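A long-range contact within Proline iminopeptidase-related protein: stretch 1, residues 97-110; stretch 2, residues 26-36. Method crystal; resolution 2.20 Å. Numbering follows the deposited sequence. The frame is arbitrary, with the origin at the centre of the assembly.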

# COMPACT_ATOMS: atom_id res chain seq x y z
N PHE A 97 -0.93 -17.57 0.05
CA PHE A 97 -1.34 -16.41 0.85
C PHE A 97 -2.08 -15.40 -0.01
O PHE A 97 -1.86 -15.35 -1.21
CB PHE A 97 -0.11 -15.75 1.46
CG PHE A 97 0.94 -15.41 0.46
CD1 PHE A 97 0.89 -14.22 -0.25
CD2 PHE A 97 1.99 -16.29 0.20
CE1 PHE A 97 1.85 -13.91 -1.18
CE2 PHE A 97 2.96 -15.98 -0.72
CZ PHE A 97 2.88 -14.79 -1.43
N GLY A 98 -2.96 -14.61 0.60
CA GLY A 98 -3.49 -13.40 -0.02
C GLY A 98 -2.68 -12.16 0.34
O GLY A 98 -1.74 -12.21 1.14
N LEU A 99 -3.07 -11.05 -0.27
CA LEU A 99 -2.39 -9.79 -0.08
C LEU A 99 -3.37 -8.68 0.29
O LEU A 99 -4.47 -8.61 -0.26
CB LEU A 99 -1.67 -9.39 -1.36
CG LEU A 99 -0.57 -10.35 -1.82
CD1 LEU A 99 -0.31 -10.19 -3.29
CD2 LEU A 99 0.70 -10.11 -1.05
N LEU A 100 -2.96 -7.83 1.22
CA LEU A 100 -3.59 -6.55 1.50
C LEU A 100 -2.56 -5.48 1.21
O LEU A 100 -1.47 -5.53 1.78
CB LEU A 100 -4.01 -6.45 2.97
CG LEU A 100 -4.82 -7.59 3.57
CD1 LEU A 100 -5.06 -7.30 5.05
CD2 LEU A 100 -6.14 -7.78 2.85
N ALA A 101 -2.89 -4.53 0.34
CA ALA A 101 -1.98 -3.46 -0.05
C ALA A 101 -2.59 -2.09 0.16
O ALA A 101 -3.81 -1.92 0.10
CB ALA A 101 -1.59 -3.62 -1.51
N HIS A 102 -1.74 -1.09 0.37
CA HIS A 102 -2.16 0.29 0.50
C HIS A 102 -1.22 1.21 -0.28
O HIS A 102 0.00 1.09 -0.18
CB HIS A 102 -2.20 0.69 1.98
CG HIS A 102 -2.70 2.08 2.21
ND1 HIS A 102 -1.93 3.04 2.82
CD2 HIS A 102 -3.88 2.66 1.93
CE1 HIS A 102 -2.62 4.16 2.91
NE2 HIS A 102 -3.82 3.96 2.38
N GLY A 103 -1.78 2.13 -1.06
CA GLY A 103 -1.00 3.08 -1.82
C GLY A 103 -0.07 2.39 -2.80
O GLY A 103 -0.51 1.53 -3.57
N PHE A 104 1.22 2.76 -2.75
CA PHE A 104 2.26 2.17 -3.58
C PHE A 104 2.38 0.66 -3.38
O PHE A 104 2.81 -0.04 -4.28
CB PHE A 104 3.62 2.82 -3.29
CG PHE A 104 4.73 2.29 -4.16
CD1 PHE A 104 4.65 2.37 -5.54
CD2 PHE A 104 5.84 1.70 -3.59
CE1 PHE A 104 5.67 1.86 -6.33
CE2 PHE A 104 6.86 1.20 -4.37
CZ PHE A 104 6.78 1.28 -5.74
N GLY A 105 2.00 0.17 -2.20
CA GLY A 105 1.91 -1.25 -1.96
C GLY A 105 1.18 -2.00 -3.07
O GLY A 105 1.48 -3.16 -3.32
N ALA A 106 0.22 -1.34 -3.71
CA ALA A 106 -0.54 -1.95 -4.80
C ALA A 106 0.34 -2.44 -5.95
O ALA A 106 0.09 -3.50 -6.47
CB ALA A 106 -1.58 -0.99 -5.34
N VAL A 107 1.32 -1.64 -6.36
CA VAL A 107 2.22 -2.06 -7.45
C VAL A 107 2.96 -3.32 -7.05
O VAL A 107 3.14 -4.23 -7.87
CB VAL A 107 3.23 -0.96 -7.86
CG1 VAL A 107 4.25 -1.49 -8.88
CG2 VAL A 107 2.52 0.21 -8.45
N VAL A 108 3.41 -3.37 -5.80
CA VAL A 108 4.12 -4.52 -5.31
C VAL A 108 3.18 -5.73 -5.31
O VAL A 108 3.56 -6.79 -5.77
CB VAL A 108 4.73 -4.31 -3.90
CG1 VAL A 108 5.48 -5.55 -3.45
CG2 VAL A 108 5.67 -3.09 -3.90
N ALA A 109 1.96 -5.55 -4.82
CA ALA A 109 0.98 -6.64 -4.76
C ALA A 109 0.63 -7.19 -6.15
O ALA A 109 0.54 -8.39 -6.34
CB ALA A 109 -0.28 -6.17 -4.07
N LEU A 110 0.42 -6.30 -7.11
CA LEU A 110 0.10 -6.70 -8.48
C LEU A 110 1.26 -7.43 -9.14
O LEU A 110 1.04 -8.40 -9.84
CB LEU A 110 -0.32 -5.49 -9.31
CG LEU A 110 -1.65 -4.92 -8.83
CD1 LEU A 110 -1.81 -3.47 -9.23
CD2 LEU A 110 -2.80 -5.76 -9.36
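Stretch 2 26-36: PALFVLHGGPG

Adjacent parallel strands illustrate how backbone register dictates side-chain packing. Residues 27-31 run beside the strand that starts at Phe97 in the same direction, their axes crossing at -31°, and the pairs Gly98–Leu28, Leu99–Phe29, Leu100–Val30 and Ala101–Leu31 lie in register. Hydrogen bonds alternate along the seam: Gly98 N to Ala27 O (2.9 Å), Phe29 N to Gly98 O (2.9 Å), Leu100 N to Phe29 O (2.9 Å), Leu31 N to Leu100 O (2.8 Å) and His102 N to Leu31 O (3.1 Å).

Side chains then alternate between faces. On one, the end of Leu28 (m, t) comes nearer the neighbouring strand, into space that a CB on Gly98 would invade, 2.8 Å from Leu28 CD2. Leu100 (m, t) places CD1 4.1 Å from Val30 CG2. On the other, Phe29, with chi1 m, turns its ring edge to the face of the Phe97 ring (chi1 p), centroids 4.8 Å apart. Leu31 (m, t) packs against the helix that follows in stretch 1: Leu31 CD1 lies 3.8 Å from Ala109 CB, and both methyls touch Val108, CD2 at 3.8 Å and CD1 at 3.9 Å from Val108 CG1.

Beyond the strand, stretch 2 continues as loop. One water accepts from both Gly34 N and Phe104 N, while Phe104, with chi1 t, sets CD2 3.8 Å from Pro35 CB, following a cis peptide bond.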

# COMPACT_ATOMS: atom_id res chain seq x y z
N PRO A 26 -5.59 -19.12 7.44
CA PRO A 26 -5.34 -18.61 6.09
C PRO A 26 -4.49 -17.35 6.16
O PRO A 26 -4.78 -16.50 6.98
CB PRO A 26 -6.74 -18.31 5.55
CG PRO A 26 -7.62 -18.21 6.74
CD PRO A 26 -7.02 -19.07 7.80
N ALA A 27 -3.48 -17.24 5.31
CA ALA A 27 -2.44 -16.23 5.47
C ALA A 27 -2.66 -15.02 4.56
O ALA A 27 -3.05 -15.16 3.40
CB ALA A 27 -1.11 -16.85 5.19
N LEU A 28 -2.42 -13.83 5.12
CA LEU A 28 -2.40 -12.56 4.39
C LEU A 28 -1.12 -11.83 4.68
O LEU A 28 -0.73 -11.72 5.84
CB LEU A 28 -3.56 -11.66 4.83
CG LEU A 28 -4.94 -12.27 4.60
CD1 LEU A 28 -6.01 -11.46 5.29
CD2 LEU A 28 -5.21 -12.35 3.09
N PHE A 29 -0.48 -11.32 3.62
CA PHE A 29 0.68 -10.46 3.75
C PHE A 29 0.27 -9.02 3.48
O PHE A 29 -0.50 -8.74 2.55
CB PHE A 29 1.77 -10.92 2.78
CG PHE A 29 2.51 -12.12 3.28
CD1 PHE A 29 3.82 -12.03 3.69
CD2 PHE A 29 1.88 -13.34 3.39
CE1 PHE A 29 4.50 -13.14 4.17
CE2 PHE A 29 2.55 -14.45 3.87
CZ PHE A 29 3.85 -14.35 4.27
N VAL A 30 0.77 -8.10 4.30
CA VAL A 30 0.39 -6.70 4.22
C VAL A 30 1.51 -5.91 3.58
O VAL A 30 2.66 -5.99 4.01
CB VAL A 30 0.04 -6.14 5.60
CG1 VAL A 30 -0.38 -4.65 5.53
CG2 VAL A 30 -1.09 -6.94 6.19
N LEU A 31 1.17 -5.18 2.52
CA LEU A 31 2.13 -4.37 1.78
C LEU A 31 1.81 -2.88 1.98
O LEU A 31 0.87 -2.34 1.38
CB LEU A 31 2.11 -4.76 0.30
CG LEU A 31 2.73 -6.14 0.01
CD1 LEU A 31 2.36 -6.64 -1.38
CD2 LEU A 31 4.25 -6.07 0.16
N HIS A 32 2.58 -2.21 2.84
CA HIS A 32 2.39 -0.77 3.07
C HIS A 32 2.87 0.05 1.86
O HIS A 32 3.51 -0.46 0.94
CB HIS A 32 3.13 -0.31 4.33
CG HIS A 32 4.61 -0.32 4.18
ND1 HIS A 32 5.41 -1.29 4.75
CD2 HIS A 32 5.43 0.48 3.47
CE1 HIS A 32 6.67 -1.06 4.41
NE2 HIS A 32 6.71 0.01 3.64
N GLY A 33 2.60 1.35 1.93
CA GLY A 33 2.90 2.27 0.85
C GLY A 33 4.13 3.09 1.13
O GLY A 33 4.92 2.76 1.99
N GLY A 34 4.29 4.18 0.40
CA GLY A 34 5.47 5.01 0.48
C GLY A 34 5.92 5.33 -0.93
O GLY A 34 5.23 6.07 -1.61
N PRO A 35 7.03 4.77 -1.40
CA PRO A 35 7.83 3.79 -0.65
C PRO A 35 8.57 4.42 0.54
O PRO A 35 8.64 5.63 0.67
CB PRO A 35 8.81 3.25 -1.70
CG PRO A 35 8.87 4.29 -2.81
CD PRO A 35 7.58 5.05 -2.74
N GLY A 36 9.07 3.58 1.44
CA GLY A 36 9.75 4.05 2.63
C GLY A 36 8.83 4.25 3.81
O GLY A 36 9.25 4.81 4.81
O HOH W 1 0.68 2.53 3.84
O HOH W 2 1.91 5.01 -0.95